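Local coordinates for conserved hypothetical protein NMB0706 (Neisseria meningitidis, PDB 1RV9) that has no established function but belongs to the YfiH-like family named for multi-copper polyphenol oxidoreductase laccases and is probably an enzyme, at residues A99-D104 and G143-N148; V121-R126 and A132-G137; D178-F183 and E189-F194. All blocks are in the same frame, centred on the assembly; numbering follows the deposited sequence.

Contact 1 of 3, residues A99-D104 and G143-N148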
ATOM      1  N   ALA A  99       2.834  -9.732   8.977  1.00 11.53           N
ATOM      2  CA  ALA A  99       3.810  -9.026   8.166  1.00  9.87           C
ATOM      3  C   ALA A  99       3.145  -7.859   7.469  1.00  8.30           C
ATOM      4  O   ALA A  99       1.920  -7.781   7.410  1.00  8.06           O
ATOM      5  CB  ALA A  99       4.405  -9.974   7.142  1.00 10.37           C
ATOM      6  N   ASP A 100       3.957  -6.963   6.918  1.00  6.24           N
ATOM      7  CA  ASP A 100       3.418  -5.792   6.251  1.00  6.45           C
ATOM      8  C   ASP A 100       3.935  -5.554   4.843  1.00  6.27           C
ATOM      9  O   ASP A 100       3.738  -4.480   4.279  1.00  7.39           O
ATOM     10  CB  ASP A 100       3.644  -4.563   7.130  1.00  7.95           C
ATOM     11  CG  ASP A 100       2.766  -4.580   8.365  1.00  8.59           C
ATOM     12  OD1 ASP A 100       1.687  -3.952   8.332  1.00  7.17           O
ATOM     13  OD2 ASP A 100       3.145  -5.239   9.360  1.00  9.48           O
ATOM     14  N   ALA A 101       4.586  -6.560   4.273  1.00  6.55           N
ATOM     15  CA  ALA A 101       5.088  -6.464   2.902  1.00  5.93           C
ATOM     16  C   ALA A 101       5.388  -7.863   2.398  1.00  5.77           C
ATOM     17  O   ALA A 101       5.656  -8.768   3.187  1.00  6.56           O
ATOM     18  CB  ALA A 101       6.360  -5.609   2.845  1.00  7.15           C
ATOM     19  N   SER A 102       5.312  -8.050   1.088  1.00  5.30           N
ATOM     20  CA  SER A 102       5.628  -9.348   0.510  1.00  5.16           C
ATOM     21  C   SER A 102       6.299  -9.151  -0.841  1.00  6.26           C
ATOM     22  O   SER A 102       6.124  -8.119  -1.501  1.00  6.66           O
ATOM     23  CB  SER A 102       4.370 -10.221   0.366  1.00  7.22           C
ATOM     24  OG  SER A 102       3.536  -9.798  -0.700  1.00  7.12           O
ATOM     25  N   VAL A 103       7.095 -10.139  -1.228  1.00  7.15           N
ATOM     26  CA  VAL A 103       7.811 -10.107  -2.495  1.00  7.58           C
ATOM     27  C   VAL A 103       7.559 -11.405  -3.251  1.00  7.58           C
ATOM     28  O   VAL A 103       7.182 -12.418  -2.654  1.00  7.57           O
ATOM     29  CB  VAL A 103       9.339  -9.959  -2.268  1.00  8.10           C
ATOM     30  CG1 VAL A 103       9.633  -8.679  -1.505  1.00  9.75           C
ATOM     31  CG2 VAL A 103       9.868 -11.156  -1.495  1.00  9.11           C
ATOM     32  N   ASP A 104       7.753 -11.369  -4.564  1.00  7.14           N
ATOM     33  CA  ASP A 104       7.581 -12.561  -5.385  1.00  7.26           C
ATOM     34  C   ASP A 104       8.317 -12.476  -6.707  1.00  8.24           C
ATOM     35  O   ASP A 104       8.439 -11.403  -7.291  1.00  8.99           O
ATOM     36  CB  ASP A 104       6.107 -12.832  -5.685  1.00  8.95           C
ATOM     37  CG  ASP A 104       5.926 -14.059  -6.554  1.00  8.98           C
ATOM     38  OD1 ASP A 104       5.542 -13.920  -7.738  1.00  8.18           O
ATOM     39  OD2 ASP A 104       6.198 -15.170  -6.047  1.00  8.60           O
ATOM     40  N   GLY A 143       9.785   3.256  10.093  1.00  9.65           N
ATOM     41  CA  GLY A 143      10.533   2.110  10.586  1.00  9.09           C
ATOM     42  C   GLY A 143      11.427   1.411   9.577  1.00  8.65           C
ATOM     43  O   GLY A 143      12.313   0.642   9.967  1.00  9.00           O
ATOM     44  N   GLY A 144      11.184   1.652   8.290  1.00  7.85           N
ATOM     45  CA  GLY A 144      12.000   1.051   7.250  1.00  8.10           C
ATOM     46  C   GLY A 144      11.384  -0.097   6.469  1.00  8.62           C
ATOM     47  O   GLY A 144      12.109  -0.931   5.927  1.00  9.71           O
ATOM     48  N   VAL A 145      10.058  -0.153   6.389  1.00  8.30           N
ATOM     49  CA  VAL A 145       9.423  -1.239   5.649  1.00  7.78           C
ATOM     50  C   VAL A 145       9.794  -1.194   4.165  1.00  7.13           C
ATOM     51  O   VAL A 145       9.958  -2.240   3.532  1.00  8.10           O
ATOM     52  CB  VAL A 145       7.874  -1.219   5.804  1.00  7.82           C
ATOM     53  CG1 VAL A 145       7.289   0.006   5.131  1.00  8.33           C
ATOM     54  CG2 VAL A 145       7.274  -2.504   5.221  1.00  7.68           C
ATOM     55  N   LEU A 146       9.948   0.006   3.612  1.00  6.63           N
ATOM     56  CA  LEU A 146      10.301   0.118   2.198  1.00  7.95           C
ATOM     57  C   LEU A 146      11.728  -0.369   1.953  1.00  8.63           C
ATOM     58  O   LEU A 146      11.984  -1.112   1.001  1.00  7.89           O
ATOM     59  CB  LEU A 146      10.134   1.559   1.706  1.00  8.31           C
ATOM     60  CG  LEU A 146       8.706   2.123   1.784  1.00  8.14           C
ATOM     61  CD1 LEU A 146       8.635   3.449   1.047  1.00  8.41           C
ATOM     62  CD2 LEU A 146       7.717   1.143   1.163  1.00  9.92           C
ATOM     63  N   GLN A 147      12.655   0.038   2.817  1.00  9.21           N
ATOM     64  CA  GLN A 147      14.044  -0.388   2.675  1.00  9.03           C
ATOM     65  C   GLN A 147      14.152  -1.907   2.772  1.00  9.88           C
ATOM     66  O   GLN A 147      14.899  -2.527   2.015  1.00 10.63           O
ATOM     67  CB  GLN A 147      14.934   0.264   3.744  1.00  9.00           C
ATOM     68  CG  GLN A 147      15.049   1.782   3.640  1.00  9.31           C
ATOM     69  CD  GLN A 147      14.021   2.510   4.484  1.00 11.93           C
ATOM     70  OE1 GLN A 147      12.826   2.218   4.418  1.00 10.50           O
ATOM     71  NE2 GLN A 147      14.482   3.469   5.279  1.00 11.41           N
ATOM     72  N   ASN A 148      13.405  -2.512   3.693  1.00  9.12           N
ATOM     73  CA  ASN A 148      13.444  -3.964   3.850  1.00  8.84           C
ATOM     74  C   ASN A 148      12.839  -4.672   2.640  1.00  8.79           C
ATOM     75  O   ASN A 148      13.291  -5.750   2.249  1.00  8.03           O
ATOM     76  CB  ASN A 148      12.704  -4.398   5.119  1.00  9.97           C
ATOM     77  CG  ASN A 148      13.393  -3.931   6.383  1.00 11.77           C
ATOM     78  OD1 ASN A 148      14.569  -3.568   6.360  1.00 13.59           O
ATOM     79  ND2 ASN A 148      12.668  -3.950   7.495  1.00 12.86           N
TER

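Contact 2 of 3, residues V121-R126 and A132-G137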
ATOM      1  N   VAL A 121       2.537   0.700  -1.344  1.00  6.17           N
ATOM      2  CA  VAL A 121       3.620   0.900  -2.305  1.00  6.72           C
ATOM      3  C   VAL A 121       3.881  -0.399  -3.057  1.00  5.96           C
ATOM      4  O   VAL A 121       4.101  -1.445  -2.447  1.00  6.50           O
ATOM      5  CB  VAL A 121       4.931   1.348  -1.620  1.00  6.10           C
ATOM      6  CG1 VAL A 121       6.006   1.622  -2.683  1.00  5.06           C
ATOM      7  CG2 VAL A 121       4.682   2.594  -0.790  1.00  6.49           C
ATOM      8  N   LEU A 122       3.833  -0.334  -4.385  1.00  6.79           N
ATOM      9  CA  LEU A 122       4.088  -1.509  -5.211  1.00  6.72           C
ATOM     10  C   LEU A 122       5.461  -1.351  -5.845  1.00  7.40           C
ATOM     11  O   LEU A 122       5.880  -0.231  -6.131  1.00  8.98           O
ATOM     12  CB  LEU A 122       3.035  -1.635  -6.309  1.00  6.26           C
ATOM     13  CG  LEU A 122       1.575  -1.686  -5.849  1.00  6.47           C
ATOM     14  CD1 LEU A 122       0.683  -1.854  -7.075  1.00  7.87           C
ATOM     15  CD2 LEU A 122       1.371  -2.842  -4.873  1.00  8.37           C
ATOM     16  N   PHE A 123       6.151  -2.469  -6.062  1.00  6.42           N
ATOM     17  CA  PHE A 123       7.492  -2.455  -6.654  1.00  6.66           C
ATOM     18  C   PHE A 123       7.637  -3.490  -7.761  1.00  7.54           C
ATOM     19  O   PHE A 123       6.993  -4.534  -7.737  1.00  6.86           O
ATOM     20  CB  PHE A 123       8.555  -2.823  -5.611  1.00  7.56           C
ATOM     21  CG  PHE A 123       8.667  -1.874  -4.456  1.00  8.14           C
ATOM     22  CD1 PHE A 123       9.637  -0.875  -4.450  1.00 10.80           C
ATOM     23  CD2 PHE A 123       7.861  -2.031  -3.331  1.00  8.74           C
ATOM     24  CE1 PHE A 123       9.807  -0.051  -3.336  1.00 10.42           C
ATOM     25  CE2 PHE A 123       8.024  -1.213  -2.215  1.00 10.52           C
ATOM     26  CZ  PHE A 123       9.001  -0.222  -2.217  1.00 10.34           C
ATOM     27  N   CYS A 124       8.513  -3.202  -8.718  1.00  7.21           N
ATOM     28  CA  CYS A 124       8.822  -4.155  -9.780  1.00  7.62           C
ATOM     29  C   CYS A 124      10.117  -3.673 -10.414  1.00  8.83           C
ATOM     30  O   CYS A 124      10.549  -2.552 -10.154  1.00  9.35           O
ATOM     31  CB  CYS A 124       7.707  -4.225 -10.833  1.00  8.11           C
ATOM     32  SG  CYS A 124       7.698  -2.921 -12.096  1.00  8.08           S
ATOM     33  N   ASP A 125      10.754  -4.528 -11.205  1.00  9.79           N
ATOM     34  CA  ASP A 125      11.974  -4.124 -11.894  1.00 10.44           C
ATOM     35  C   ASP A 125      11.630  -3.947 -13.373  1.00 11.35           C
ATOM     36  O   ASP A 125      10.616  -4.465 -13.848  1.00 10.80           O
ATOM     37  CB  ASP A 125      13.100  -5.152 -11.678  1.00 11.17           C
ATOM     38  CG  ASP A 125      12.772  -6.526 -12.216  1.00 13.46           C
ATOM     39  OD1 ASP A 125      11.586  -6.912 -12.209  1.00 10.37           O
ATOM     40  OD2 ASP A 125      13.717  -7.236 -12.632  1.00 14.95           O
ATOM     41  N   ARG A 126      12.457  -3.193 -14.088  1.00 10.80           N
ATOM     42  CA  ARG A 126      12.219  -2.911 -15.504  1.00 12.23           C
ATOM     43  C   ARG A 126      12.070  -4.153 -16.375  1.00 12.21           C
ATOM     44  O   ARG A 126      11.285  -4.157 -17.326  1.00 12.19           O
ATOM     45  CB  ARG A 126      13.352  -2.038 -16.057  1.00 13.64           C
ATOM     46  CG  ARG A 126      13.540  -0.714 -15.326  1.00 17.82           C
ATOM     47  CD  ARG A 126      12.549   0.360 -15.771  1.00 22.28           C
ATOM     48  NE  ARG A 126      12.666   1.558 -14.938  1.00 25.03           N
ATOM     49  CZ  ARG A 126      12.070   2.722 -15.191  1.00 25.73           C
ATOM     50  NH1 ARG A 126      11.306   2.866 -16.267  1.00 25.74           N
ATOM     51  NH2 ARG A 126      12.234   3.743 -14.361  1.00 26.89           N
ATOM     52  N   ALA A 132       6.637  -6.670  -5.647  1.00  6.59           N
ATOM     53  CA  ALA A 132       6.430  -6.592  -4.206  1.00  6.42           C
ATOM     54  C   ALA A 132       5.375  -5.554  -3.867  1.00  6.57           C
ATOM     55  O   ALA A 132       5.114  -4.639  -4.644  1.00  5.79           O
ATOM     56  CB  ALA A 132       7.741  -6.241  -3.499  1.00  7.48           C
ATOM     57  N   ALA A 133       4.770  -5.714  -2.695  1.00  5.07           N
ATOM     58  CA  ALA A 133       3.764  -4.786  -2.201  1.00  6.41           C
ATOM     59  C   ALA A 133       4.099  -4.525  -0.739  1.00  6.22           C
ATOM     60  O   ALA A 133       4.369  -5.463   0.011  1.00  6.51           O
ATOM     61  CB  ALA A 133       2.371  -5.397  -2.320  1.00  6.32           C
ATOM     62  N   ALA A 134       4.096  -3.256  -0.340  1.00  5.14           N
ATOM     63  CA  ALA A 134       4.403  -2.891   1.034  1.00  5.83           C
ATOM     64  C   ALA A 134       3.335  -1.983   1.633  1.00  6.51           C
ATOM     65  O   ALA A 134       2.815  -1.083   0.968  1.00  6.07           O
ATOM     66  CB  ALA A 134       5.766  -2.201   1.103  1.00  6.14           C
ATOM     67  N   HIS A 135       3.014  -2.244   2.898  1.00  6.28           N
ATOM     68  CA  HIS A 135       2.033  -1.474   3.654  1.00  7.51           C
ATOM     69  C   HIS A 135       2.823  -0.420   4.419  1.00  7.92           C
ATOM     70  O   HIS A 135       3.536  -0.735   5.377  1.00  7.61           O
ATOM     71  CB  HIS A 135       1.300  -2.397   4.629  1.00  5.83           C
ATOM     72  CG  HIS A 135       0.411  -1.680   5.598  1.00  7.21           C
ATOM     73  ND1 HIS A 135       0.411  -1.962   6.947  1.00  7.67           N
ATOM     74  CD2 HIS A 135      -0.525  -0.720   5.414  1.00  9.35           C
ATOM     75  CE1 HIS A 135      -0.487  -1.206   7.554  1.00  8.70           C
ATOM     76  NE2 HIS A 135      -1.070  -0.444   6.646  1.00  9.81           N
ATOM     77  N   ALA A 136       2.689   0.831   3.992  1.00  7.24           N
ATOM     78  CA  ALA A 136       3.424   1.920   4.612  1.00  9.07           C
ATOM     79  C   ALA A 136       2.602   2.929   5.394  1.00  9.76           C
ATOM     80  O   ALA A 136       2.305   4.019   4.898  1.00  9.41           O
ATOM     81  CB  ALA A 136       4.263   2.643   3.547  1.00  8.42           C
ATOM     82  N   GLY A 137       2.212   2.550   6.609  1.00  9.59           N
ATOM     83  CA  GLY A 137       1.512   3.476   7.478  1.00  8.92           C
ATOM     84  C   GLY A 137       2.668   4.332   7.965  1.00  8.37           C
ATOM     85  O   GLY A 137       3.812   4.054   7.595  1.00  8.74           O
TER

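Contact 3 of 3, residues D178-F183 and E189-F194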
ATOM      1  N   ASP A 178       5.336  13.599  17.643  1.00 15.21           N
ATOM      2  CA  ASP A 178       5.871  12.245  17.706  1.00 16.82           C
ATOM      3  C   ASP A 178       6.094  11.688  16.301  1.00 14.76           C
ATOM      4  O   ASP A 178       7.143  11.109  16.018  1.00 14.73           O
ATOM      5  CB  ASP A 178       4.932  11.339  18.514  1.00 19.38           C
ATOM      6  CG  ASP A 178       3.573  11.164  17.862  1.00 23.97           C
ATOM      7  OD1 ASP A 178       3.006  12.164  17.368  1.00 24.02           O
ATOM      8  OD2 ASP A 178       3.061  10.023  17.858  1.00 27.44           O
ATOM      9  N   VAL A 179       5.114  11.877  15.423  1.00 14.99           N
ATOM     10  CA  VAL A 179       5.230  11.406  14.047  1.00 14.52           C
ATOM     11  C   VAL A 179       6.342  12.192  13.365  1.00 13.71           C
ATOM     12  O   VAL A 179       7.170  11.634  12.644  1.00 14.07           O
ATOM     13  CB  VAL A 179       3.919  11.622  13.265  1.00 14.71           C
ATOM     14  CG1 VAL A 179       4.086  11.144  11.831  1.00 14.90           C
ATOM     15  CG2 VAL A 179       2.781  10.879  13.945  1.00 15.62           C
ATOM     16  N   PHE A 180       6.357  13.497  13.608  1.00 12.72           N
ATOM     17  CA  PHE A 180       7.366  14.372  13.030  1.00 13.29           C
ATOM     18  C   PHE A 180       8.770  13.894  13.398  1.00 13.31           C
ATOM     19  O   PHE A 180       9.630  13.734  12.530  1.00 14.01           O
ATOM     20  CB  PHE A 180       7.142  15.808  13.521  1.00 13.42           C
ATOM     21  CG  PHE A 180       8.118  16.802  12.962  1.00 13.76           C
ATOM     22  CD1 PHE A 180       9.368  16.970  13.544  1.00 12.80           C
ATOM     23  CD2 PHE A 180       7.792  17.556  11.841  1.00 13.40           C
ATOM     24  CE1 PHE A 180      10.284  17.881  13.018  1.00 14.86           C
ATOM     25  CE2 PHE A 180       8.698  18.469  11.307  1.00 12.95           C
ATOM     26  CZ  PHE A 180       9.947  18.631  11.897  1.00 13.45           C
ATOM     27  N   ASP A 181       9.000  13.656  14.686  1.00 13.79           N
ATOM     28  CA  ASP A 181      10.308  13.205  15.151  1.00 14.00           C
ATOM     29  C   ASP A 181      10.689  11.821  14.628  1.00 13.94           C
ATOM     30  O   ASP A 181      11.854  11.569  14.330  1.00 14.51           O
ATOM     31  CB  ASP A 181      10.366  13.196  16.684  1.00 15.08           C
ATOM     32  CG  ASP A 181      10.269  14.587  17.284  1.00 16.53           C
ATOM     33  OD1 ASP A 181      10.555  15.572  16.571  1.00 17.04           O
ATOM     34  OD2 ASP A 181       9.916  14.692  18.479  1.00 17.39           O
ATOM     35  N   ALA A 182       9.709  10.929  14.512  1.00 14.46           N
ATOM     36  CA  ALA A 182       9.973   9.575  14.032  1.00 13.31           C
ATOM     37  C   ALA A 182      10.651   9.596  12.669  1.00 12.42           C
ATOM     38  O   ALA A 182      11.402   8.687  12.323  1.00 13.79           O
ATOM     39  CB  ALA A 182       8.673   8.782  13.956  1.00 14.49           C
ATOM     40  N   PHE A 183      10.380  10.641  11.897  1.00 12.07           N
ATOM     41  CA  PHE A 183      10.962  10.792  10.570  1.00 13.09           C
ATOM     42  C   PHE A 183      12.135  11.765  10.527  1.00 13.87           C
ATOM     43  O   PHE A 183      13.227  11.421  10.077  1.00 14.65           O
ATOM     44  CB  PHE A 183       9.902  11.295   9.586  1.00 12.54           C
ATOM     45  CG  PHE A 183       8.898  10.258   9.175  1.00 11.11           C
ATOM     46  CD1 PHE A 183       9.199   9.338   8.177  1.00 12.53           C
ATOM     47  CD2 PHE A 183       7.640  10.219   9.765  1.00 11.45           C
ATOM     48  CE1 PHE A 183       8.258   8.398   7.766  1.00 11.86           C
ATOM     49  CE2 PHE A 183       6.691   9.282   9.362  1.00 10.68           C
ATOM     50  CZ  PHE A 183       7.002   8.371   8.360  1.00 12.69           C
ATOM     51  N   GLU A 189      16.074  15.728   6.304  1.00 16.23           N
ATOM     52  CA  GLU A 189      15.491  16.183   5.046  1.00 17.64           C
ATOM     53  C   GLU A 189      13.992  15.901   4.979  1.00 15.92           C
ATOM     54  O   GLU A 189      13.277  16.487   4.165  1.00 16.95           O
ATOM     55  CB  GLU A 189      16.186  15.508   3.860  1.00 19.93           C
ATOM     56  CG  GLU A 189      16.135  13.989   3.897  1.00 24.15           C
ATOM     57  CD  GLU A 189      17.405  13.366   4.454  1.00 25.13           C
ATOM     58  OE1 GLU A 189      17.869  13.796   5.532  1.00 23.56           O
ATOM     59  OE2 GLU A 189      17.934  12.434   3.810  1.00 27.95           O
ATOM     60  N   ALA A 190      13.522  15.004   5.839  1.00 14.41           N
ATOM     61  CA  ALA A 190      12.109  14.641   5.866  1.00 14.00           C
ATOM     62  C   ALA A 190      11.226  15.807   6.309  1.00 13.47           C
ATOM     63  O   ALA A 190      10.010  15.784   6.122  1.00 13.04           O
ATOM     64  CB  ALA A 190      11.896  13.447   6.789  1.00 14.05           C
ATOM     65  N   ALA A 191      11.839  16.829   6.896  1.00 13.61           N
ATOM     66  CA  ALA A 191      11.085  17.992   7.351  1.00 12.98           C
ATOM     67  C   ALA A 191      10.386  18.677   6.182  1.00 13.21           C
ATOM     68  O   ALA A 191       9.381  19.365   6.363  1.00 12.94           O
ATOM     69  CB  ALA A 191      12.013  18.976   8.059  1.00 13.19           C
ATOM     70  N   THR A 192      10.917  18.487   4.979  1.00 13.15           N
ATOM     71  CA  THR A 192      10.326  19.093   3.793  1.00 14.52           C
ATOM     72  C   THR A 192       8.961  18.487   3.483  1.00 13.17           C
ATOM     73  O   THR A 192       8.180  19.060   2.722  1.00 15.35           O
ATOM     74  CB  THR A 192      11.234  18.912   2.558  1.00 15.50           C
ATOM     75  OG1 THR A 192      11.454  17.515   2.326  1.00 17.69           O
ATOM     76  CG2 THR A 192      12.572  19.607   2.775  1.00 16.77           C
ATOM     77  N   ALA A 193       8.678  17.330   4.078  1.00 13.06           N
ATOM     78  CA  ALA A 193       7.410  16.641   3.858  1.00 11.94           C
ATOM     79  C   ALA A 193       6.374  16.927   4.947  1.00 12.75           C
ATOM     80  O   ALA A 193       5.300  16.324   4.966  1.00 12.77           O
ATOM     81  CB  ALA A 193       7.651  15.134   3.742  1.00 11.46           C
ATOM     82  N   PHE A 194       6.707  17.837   5.857  1.00 11.46           N
ATOM     83  CA  PHE A 194       5.797  18.229   6.931  1.00 12.13           C
ATOM     84  C   PHE A 194       5.593  19.732   6.874  1.00 13.17           C
ATOM     85  O   PHE A 194       6.537  20.479   6.618  1.00 14.09           O
ATOM     86  CB  PHE A 194       6.369  17.890   8.313  1.00 11.78           C
ATOM     87  CG  PHE A 194       6.418  16.421   8.618  1.00 10.01           C
ATOM     88  CD1 PHE A 194       7.493  15.645   8.201  1.00 12.41           C
ATOM     89  CD2 PHE A 194       5.388  15.817   9.332  1.00 11.50           C
ATOM     90  CE1 PHE A 194       7.543  14.281   8.496  1.00 11.06           C
ATOM     91  CE2 PHE A 194       5.427  14.456   9.632  1.00 10.98           C
ATOM     92  CZ  PHE A 194       6.506  13.688   9.213  1.00 11.49           C
TER

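Contact 1 of 3, residues A99-D104 and G143-N148
The backbones of A101 and V145 come closest with their CA atoms 7.3 Å apart, where strand 101-104 passes the first turn of helix 145-153. Both CB atoms point into the gap, and one methyl group does most of the bridging: CG2 of V145 reaches CB of A101 at 4.0 Å. The same CG2 lies 4.2 Å from O of D100. V145 places it there by turning CG2 anti to its backbone N, which puts CG1 between N and the carbonyl carbon (chi1 67°). This is a small patch of helix-on-sheet packing within an alpha-beta-beta-alpha fold, and T149 and M153, further along the helix, extend it over A101 and V103. G144 joins the two helices: with positive phi it closes helix 138-143 in a Schellman motif and is N-cap of helix 145-153, its O receiving N of N148 at 3.0 Å. D100 meets V145 through its carbonyl oxygen, and its carboxylate leads away, gripped at both oxygens: OD2 by S83 OG and the backbone N of I81, OD1 by H135 ND1 and the backbone N of H82.

Contact 2 of 3, residues V121-R126 and A132-G137
F123 and A134 meet on one face of a two-stranded ladder, the phenyl ring presenting CE2 to CB of A134 at 4.1 Å. The methyl lies at the ring edge, near its plane; the ring reaches diagonally from F123 past A132 toward A134. This follows from a first torsion that sets CG anti to the carbonyl carbon and beside the backbone N (chi1 -63°). At its root the same side chain sits beside its direct cross-strand partner, CB of F123 being 4.1 Å from CB of A132. V121 lies on this face too. It faces A134 in register, but its CG2 reaches diagonally past it to CB of A136 at 4.4 Å. L122 and A133 point to the other face, where the leucine bends back over its partner and brings CD2 within 3.7 Å of A133 CB.

Strands 121-125 and 132-136 run antiparallel at 156°. V121 and A134 form a hydrogen-bonded pair, N of V121 to O of A134 at 2.9 Å and N of A134 to O of V121 at 2.8 Å. F123 and A132 form the next, with F123 N to A132 O at 2.8 Å; the return bond, A132 N to F123 O, is longer at 3.0 Å and more bent, 139° at the hydrogen.

T149 and M153 of helix 145-153 cover the F123 face, while C111 and V113 of strand 110-115, in the second sheet, meet A133 on the other. The arrangement is a beta hairpin at the centre of a mixed sheet, sandwiched between a helix and a second sheet. H135, near the end of strand 131-136, touches C118, and with D100 this is consistent with a Cys-His-Asp triad.

Contact 3 of 3, residues D178-F183 and E189-F194
An aromatic cluster of F180, F183 and F194 joins helix 177-184 to the start of strand 194-198, just after the 3-10 segment 189-193. F194 is central to it, approached by the other two rings from different directions. F180 meets it in a T-shaped (edge-to-face) pair, centroids 5.1 Å apart and planes at 62°, with CD2 of F180 over the ring face and 3.7 Å from CG of F194. CG of F180 stands anti to its own N (chi1 -179°), which brings the ring across to F194, and CA of F180 adds a CH-pi contact to the same face, 4.3 Å from the F194 centroid. F183 instead comes to the rim of that ring: its CD2 lies in the F194 plane, 3.7 Å from CZ, though the ring planes meet obliquely, at 52°. Smaller groups fill in around the rings. CB of F183 is 4.1 Å from CB of A190, and CG1 of V179 touches CE2 of F194 at 4.2 Å. Within the 3-10 segment, OG1 of T192 bonds O of E189 at 2.8 Å, an oxygen that also accepts N of T192. Beyond the cluster, F202 of strand 201-204 stacks on F180 and touches F194, L209 of helix 206-217 packs on F194, and helix 138-143 supplies W138 beside V179 and L141 and A142 beside F183.

Overall arrangement
Contacts 1 and 2 form one layered unit, while contact 3 lies apart. Contact 2 is nested in the chain loop that contact 1 closes, and their centres are 8 Å apart. Strands 101-104 and 131-136 are neighbours in one sheet, joined by probable hydrogen bonds from H135 N to D100 O at 2.7 Å and from S102 N to A133 O at 3.0 Å. D100 and H135, the possible triad members, come from different contacts and are brought side by side where residues 99-104 pair with strand 131-136. Contact 3, later in the chain, is centred about 20 Å from contact 1 and 21 Å from contact 2, its nearest atoms about 6 and 5 Å away without touching; helix 138-143 links it to both.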